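Local coordinates for protein MRG701 (Oryza sativa, PDB 5IN1) that probably reads methylated histone tails through its chromodomain, as related MRG proteins do, and forms dimers, at residues Ala11-Leu16 and Asn51-Lys56; Lys21-Glu26 and Arg33-Tyr38. All blocks are in the same frame, centred on the assembly; numbering follows the deposited sequence.

Both contacts belong to one antiparallel sheet of the chromodomain, with their centres about 12 Å apart. Contact 1 joins strand 8-13 to the edge strand 54-56, so it brings the early and late parts of the chain together; contact 2 is the hairpin of strands 16-28 and 31-38, which lies between those parts in sequence. Strands 8-13 and 16-28 are neighbours in the sheet, and the two contacts touch directly: Tyr-38 of contact 2 packs on Ala-11, His-13 and Arg-53, and Tyr-34 packs on Leu-54. His-13 of contact 1 and Tyr-38 of contact 2 together border the probable methyl-lysine pocket, and the Glu-26 end of contact 2 leads to the second subunit.

Contact 1: Ala11-Leu16 and Asn51-Lys56; sequences AYHGPL and NDRLLK
Strands 8-13 and 54-56 meet antiparallel here, with Ala-11 opposite Leu-54 as a non-hydrogen-bonded pair, and just beyond it Tyr-12 N donates to Arg-53 O over 2.9 Å, nearly along the C=O axis. The same carbonyl oxygen also takes a CA-H...O contact from Ala-11 CA. Arg-53, at the end of a short 3-10 segment, answers with its side chain: bent at chi2 (-83°) and chi3 (-62°), it folds back so that the guanidinium meets Tyr-12 O edge-on. Arg-53 NE and NH2 both donate to Tyr-12 O, each at 3.2 Å; NH2 lies in the carbonyl plane, NE well above it. A salt bridge from NH2 to Glu-47 gives the charge a second partner and should help fix the rotation of the group. Alongside runs the ring of His-13, its CD2 3.9 Å from Arg-53 NH2 and its plane turned 68° from the guanidinium. His-13 also meets Tyr-38, Trp-41 and Trp-45 edge-to-face, an aromatic cluster consistent with the methyl-lysine cage of MRG chromodomains. In the buried interior, Leu-54 CD2 reaches Ala-11 CB at 3.5 Å. The Tyr-12 ring turns instead to helix 59-70, where it packs on Lys-64 and Leu-68; its CD2 edge passes 4.4 Å from Asp-52 O.

Contact 2: Lys21-Glu26 and Arg33-Tyr38; sequences KVQKSE and RYHVHY
Lys-21 forms a hydrogen-bonded pair with His-37, and its side chain runs beside that ring until Lys-21 NZ comes 3.5 Å from CD2 of His-37. Val-22 faces Val-36 across a non-hydrogen-bonded pair, and its CG1 touches Tyr-34 CD1 at 4.1 Å. Next comes a classic beta bulge: Gln-23 N binds His-35 O at 2.7 Å, Lys-24 N adds only a weak bond to the same oxygen, and His-35 N returns a 2.9 Å bond to Lys-24 O. Gln-23 OE1 accepts from His-35 ND1 at 2.7 Å, near the ring plane, with amide and imidazole 18° apart. Gln-23 NE2 and His-37 ND1 both bond to Asp-46. Ser-25 OG, hydrogen-bonded to Phe-3 O, lies at the Tyr-34 ring edge, 3.4 Å from Tyr-34 CD1. Glu-26 OE1 closes a salt bridge, receiving Arg-33 NH2 on its syn lone pair at 3.0 Å and Arg-33 NE from above the carboxylate plane. An alanine at Arg-33 would remove this two-nitrogen grip and the cation-pi contact with Trp-48, and would probably leave the Glu-26 carboxylate less firmly held. Through Glu-26 the sheet continues into the second subunit, while within the chain strands 8-13 and 47-50 flank the hairpin, one beside each of its strands.

Contact 1: Ala11-Leu16 and Asn51-Lys56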
loop_
_atom_site.group_PDB
_atom_site.type_symbol
_atom_site.label_atom_id
_atom_site.label_comp_id
_atom_site.label_asym_id
_atom_site.label_seq_id
_atom_site.Cartn_x
_atom_site.Cartn_y
_atom_site.Cartn_z
ATOM N N ALA A 11 9.957 10.894 13.593
ATOM C CA ALA A 11 8.696 10.507 14.227
ATOM C C ALA A 11 8.437 11.369 15.450
ATOM O O ALA A 11 9.318 11.582 16.290
ATOM C CB ALA A 11 8.720 9.039 14.629
ATOM N N TYR A 12 7.214 11.871 15.559
ATOM C CA TYR A 12 6.781 12.519 16.782
ATOM C C TYR A 12 6.653 11.503 17.907
ATOM O O TYR A 12 6.144 10.403 17.718
ATOM C CB TYR A 12 5.450 13.235 16.580
ATOM C CG TYR A 12 5.557 14.543 15.847
ATOM C CD1 TYR A 12 6.188 15.620 16.431
ATOM C CD2 TYR A 12 5.022 14.707 14.569
ATOM C CE1 TYR A 12 6.293 16.839 15.783
ATOM C CE2 TYR A 12 5.119 15.923 13.916
ATOM C CZ TYR A 12 5.741 16.985 14.534
ATOM O OH TYR A 12 5.857 18.213 13.893
ATOM N N HIS A 13 7.122 11.877 19.082
ATOM C CA HIS A 13 6.794 11.132 20.287
ATOM C C HIS A 13 6.607 12.210 21.323
ATOM O O HIS A 13 7.572 12.728 21.866
ATOM C CB HIS A 13 7.888 10.141 20.677
ATOM C CG HIS A 13 7.389 9.003 21.502
ATOM N ND1 HIS A 13 7.287 9.070 22.873
ATOM C CD2 HIS A 13 6.942 7.772 21.150
ATOM C CE1 HIS A 13 6.819 7.926 23.335
ATOM N NE2 HIS A 13 6.598 7.122 22.312
ATOM N N GLY A 14 5.365 12.614 21.547
ATOM C CA GLY A 14 5.165 13.915 22.146
ATOM C C GLY A 14 5.550 14.960 21.116
ATOM O O GLY A 14 5.662 14.658 19.933
ATOM N N PRO A 15 5.760 16.202 21.560
ATOM C CA PRO A 15 5.880 17.323 20.625
ATOM C C PRO A 15 7.212 17.434 19.894
ATOM O O PRO A 15 7.318 18.283 19.013
ATOM C CB PRO A 15 5.641 18.545 21.522
ATOM C CG PRO A 15 6.061 18.074 22.873
ATOM C CD PRO A 15 5.663 16.645 22.961
ATOM N N LEU A 16 8.194 16.605 20.217
ATOM C CA LEU A 16 9.479 16.682 19.530
ATOM C C LEU A 16 9.590 15.574 18.497
ATOM O O LEU A 16 8.918 14.543 18.597
ATOM C CB LEU A 16 10.655 16.598 20.523
ATOM C CG LEU A 16 10.687 17.666 21.617
ATOM C CD1 LEU A 16 11.848 17.421 22.562
ATOM C CD2 LEU A 16 10.812 19.044 20.977
ATOM N N ASN A 51 0.623 7.772 9.131
ATOM C CA ASN A 51 1.408 8.771 8.430
ATOM C C ASN A 51 1.539 10.101 9.164
ATOM O O ASN A 51 2.569 10.787 9.081
ATOM C CB ASN A 51 0.789 8.989 7.047
ATOM C CG ASN A 51 1.551 9.974 6.223
ATOM O OD1 ASN A 51 2.658 9.688 5.787
ATOM N ND2 ASN A 51 0.959 11.142 5.979
ATOM N N ASP A 52 0.489 10.469 9.882
ATOM C CA ASP A 52 0.460 11.727 10.614
ATOM C C ASP A 52 1.535 11.827 11.703
ATOM O O ASP A 52 1.851 12.930 12.150
ATOM C CB ASP A 52 -0.908 11.893 11.244
ATOM C CG ASP A 52 -1.298 10.687 12.034
ATOM O OD1 ASP A 52 -1.528 9.608 11.430
ATOM O OD2 ASP A 52 -1.352 10.785 13.271
ATOM N N ARG A 53 2.090 10.686 12.122
ATOM C CA ARG A 53 3.139 10.675 13.139
ATOM C C ARG A 53 4.551 10.810 12.581
ATOM O O ARG A 53 5.497 10.959 13.359
ATOM C CB ARG A 53 3.051 9.387 13.959
ATOM C CG ARG A 53 1.832 9.322 14.885
ATOM C CD ARG A 53 2.093 10.080 16.229
ATOM N NE ARG A 53 3.189 9.517 17.016
ATOM C CZ ARG A 53 3.088 8.442 17.801
ATOM N NH1 ARG A 53 1.944 7.797 17.915
ATOM N NH2 ARG A 53 4.145 8.010 18.474
ATOM N N LEU A 54 4.688 10.735 11.256
ATOM C CA LEU A 54 5.985 10.610 10.602
ATOM C C LEU A 54 6.266 11.744 9.620
ATOM O O LEU A 54 5.347 12.345 9.030
ATOM C CB LEU A 54 6.085 9.282 9.852
ATOM C CG LEU A 54 5.884 8.011 10.676
ATOM C CD1 LEU A 54 6.037 6.780 9.784
ATOM C CD2 LEU A 54 6.843 7.964 11.864
ATOM N N LEU A 55 7.548 11.984 9.399
ATOM C CA LEU A 55 8.027 12.906 8.378
ATOM C C LEU A 55 9.203 12.266 7.654
ATOM O O LEU A 55 10.065 11.641 8.279
ATOM C CB LEU A 55 8.448 14.246 9.000
ATOM C CG LEU A 55 7.335 15.152 9.542
ATOM C CD1 LEU A 55 7.948 16.305 10.305
ATOM C CD2 LEU A 55 6.481 15.675 8.383
ATOM N N LYS A 56 9.265 12.443 6.342
ATOM C CA LYS A 56 10.410 11.982 5.561
ATOM C C LYS A 56 11.686 12.643 6.089
ATOM O O LYS A 56 11.652 13.791 6.518
ATOM C CB LYS A 56 10.207 12.309 4.082
ATOM C CG LYS A 56 11.194 11.630 3.164
ATOM C CD LYS A 56 10.825 11.800 1.708
ATOM C CE LYS A 56 11.861 11.135 0.814
ATOM N NZ LYS A 56 11.419 11.163 -0.609
#

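Contact 2: Lys21-Glu26 and Arg33-Tyr38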
loop_
_atom_site.group_PDB
_atom_site.type_symbol
_atom_site.label_atom_id
_atom_site.label_comp_id
_atom_site.label_asym_id
_atom_site.label_seq_id
_atom_site.Cartn_x
_atom_site.Cartn_y
_atom_site.Cartn_z
ATOM N N LYS A 21 13.366 4.182 12.692
ATOM C CA LYS A 21 13.465 3.367 11.498
ATOM C C LYS A 21 12.205 2.525 11.328
ATOM O O LYS A 21 11.639 1.992 12.291
ATOM C CB LYS A 21 14.701 2.484 11.540
ATOM C CG LYS A 21 14.708 1.505 12.664
ATOM C CD LYS A 21 15.941 0.623 12.595
ATOM C CE LYS A 21 16.163 -0.108 13.907
ATOM N NZ LYS A 21 17.426 0.315 14.573
ATOM N N VAL A 22 11.770 2.412 10.084
ATOM C CA VAL A 22 10.611 1.595 9.750
ATOM C C VAL A 22 11.006 0.119 9.734
ATOM O O VAL A 22 11.890 -0.276 8.978
ATOM C CB VAL A 22 10.030 2.001 8.389
ATOM C CG1 VAL A 22 8.865 1.075 8.015
ATOM C CG2 VAL A 22 9.593 3.444 8.415
ATOM N N GLN A 23 10.371 -0.670 10.591
ATOM C CA GLN A 23 10.614 -2.111 10.690
ATOM C C GLN A 23 9.713 -2.878 9.730
ATOM O O GLN A 23 10.136 -3.866 9.135
ATOM C CB GLN A 23 10.375 -2.607 12.114
ATOM C CG GLN A 23 11.322 -2.027 13.151
ATOM C CD GLN A 23 10.827 -2.256 14.562
ATOM O OE1 GLN A 23 9.672 -1.962 14.881
ATOM N NE2 GLN A 23 11.691 -2.783 15.417
ATOM N N LYS A 24 8.467 -2.428 9.601
ATOM C CA LYS A 24 7.467 -3.082 8.755
ATOM C C LYS A 24 6.475 -2.044 8.250
ATOM O O LYS A 24 6.150 -1.106 8.970
ATOM C CB LYS A 24 6.746 -4.189 9.540
ATOM C CG LYS A 24 7.569 -5.475 9.677
ATOM C CD LYS A 24 6.909 -6.537 10.557
ATOM C CE LYS A 24 7.966 -7.396 11.261
ATOM N NZ LYS A 24 8.015 -8.810 10.781
ATOM N N SER A 25 5.998 -2.218 7.018
ATOM C CA SER A 25 4.962 -1.369 6.435
ATOM C C SER A 25 3.793 -2.251 6.009
ATOM O O SER A 25 3.996 -3.310 5.410
ATOM C CB SER A 25 5.486 -0.589 5.223
ATOM O OG SER A 25 6.682 0.125 5.528
ATOM N N GLU A 26 2.574 -1.830 6.327
ATOM C CA GLU A 26 1.378 -2.570 5.915
ATOM C C GLU A 26 0.297 -1.616 5.473
ATOM O O GLU A 26 0.207 -0.502 5.986
ATOM C CB GLU A 26 0.839 -3.443 7.051
ATOM C CG GLU A 26 1.757 -4.575 7.485
ATOM C CD GLU A 26 1.220 -5.308 8.700
ATOM O OE1 GLU A 26 0.152 -4.906 9.210
ATOM O OE2 GLU A 26 1.864 -6.278 9.148
ATOM N N ARG A 33 0.218 1.721 7.633
ATOM C CA ARG A 33 0.742 1.806 9.000
ATOM C C ARG A 33 2.163 1.282 9.014
ATOM O O ARG A 33 2.551 0.463 8.173
ATOM C CB ARG A 33 -0.131 1.041 10.007
ATOM C CG ARG A 33 -0.191 -0.466 9.810
ATOM C CD ARG A 33 -0.980 -1.113 10.941
ATOM N NE ARG A 33 -0.827 -2.570 10.969
ATOM C CZ ARG A 33 -1.124 -3.329 12.017
ATOM N NH1 ARG A 33 -1.586 -2.771 13.131
ATOM N NH2 ARG A 33 -0.963 -4.650 11.948
ATOM N N TYR A 34 2.946 1.776 9.965
ATOM C CA TYR A 34 4.375 1.541 10.010
ATOM C C TYR A 34 4.772 1.149 11.419
ATOM O O TYR A 34 4.454 1.869 12.370
ATOM C CB TYR A 34 5.134 2.797 9.588
ATOM C CG TYR A 34 4.718 3.341 8.242
ATOM C CD1 TYR A 34 5.200 2.775 7.072
ATOM C CD2 TYR A 34 3.837 4.402 8.135
ATOM C CE1 TYR A 34 4.815 3.266 5.828
ATOM C CE2 TYR A 34 3.460 4.898 6.907
ATOM C CZ TYR A 34 3.961 4.334 5.759
ATOM O OH TYR A 34 3.573 4.825 4.526
ATOM N N HIS A 35 5.472 0.031 11.555
ATOM C CA HIS A 35 5.969 -0.375 12.860
ATOM C C HIS A 35 7.360 0.204 12.942
ATOM O O HIS A 35 8.221 -0.142 12.138
ATOM C CB HIS A 35 5.980 -1.903 13.039
ATOM C CG HIS A 35 5.934 -2.343 14.468
ATOM N ND1 HIS A 35 7.070 -2.579 15.219
ATOM C CD2 HIS A 35 4.884 -2.593 15.295
ATOM C CE1 HIS A 35 6.721 -2.957 16.437
ATOM N NE2 HIS A 35 5.404 -2.977 16.509
ATOM N N VAL A 36 7.564 1.118 13.888
ATOM C CA VAL A 36 8.817 1.856 13.956
ATOM C C VAL A 36 9.565 1.591 15.247
ATOM O O VAL A 36 8.970 1.290 16.280
ATOM C CB VAL A 36 8.580 3.381 13.803
ATOM C CG1 VAL A 36 7.933 3.687 12.436
ATOM C CG2 VAL A 36 7.752 3.960 14.972
ATOM N N HIS A 37 10.892 1.697 15.153
ATOM C CA HIS A 37 11.777 1.679 16.304
ATOM C C HIS A 37 12.416 3.066 16.432
ATOM O O HIS A 37 12.935 3.578 15.448
ATOM C CB HIS A 37 12.859 0.597 16.149
ATOM C CG HIS A 37 13.934 0.689 17.190
ATOM N ND1 HIS A 37 13.696 0.394 18.511
ATOM C CD2 HIS A 37 15.226 1.089 17.117
ATOM C CE1 HIS A 37 14.798 0.600 19.215
ATOM N NE2 HIS A 37 15.745 1.016 18.390
ATOM N N TYR A 38 12.355 3.661 17.623
ATOM C CA TYR A 38 12.943 4.970 17.860
ATOM C C TYR A 38 14.418 4.778 18.157
ATOM O O TYR A 38 14.762 4.021 19.067
ATOM C CB TYR A 38 12.225 5.691 19.008
ATOM C CG TYR A 38 10.750 5.922 18.716
ATOM C CD1 TYR A 38 10.315 7.119 18.150
ATOM C CD2 TYR A 38 9.799 4.935 18.981
ATOM C CE1 TYR A 38 8.963 7.329 17.867
ATOM C CE2 TYR A 38 8.448 5.143 18.716
ATOM C CZ TYR A 38 8.048 6.327 18.140
ATOM O OH TYR A 38 6.703 6.517 17.872
#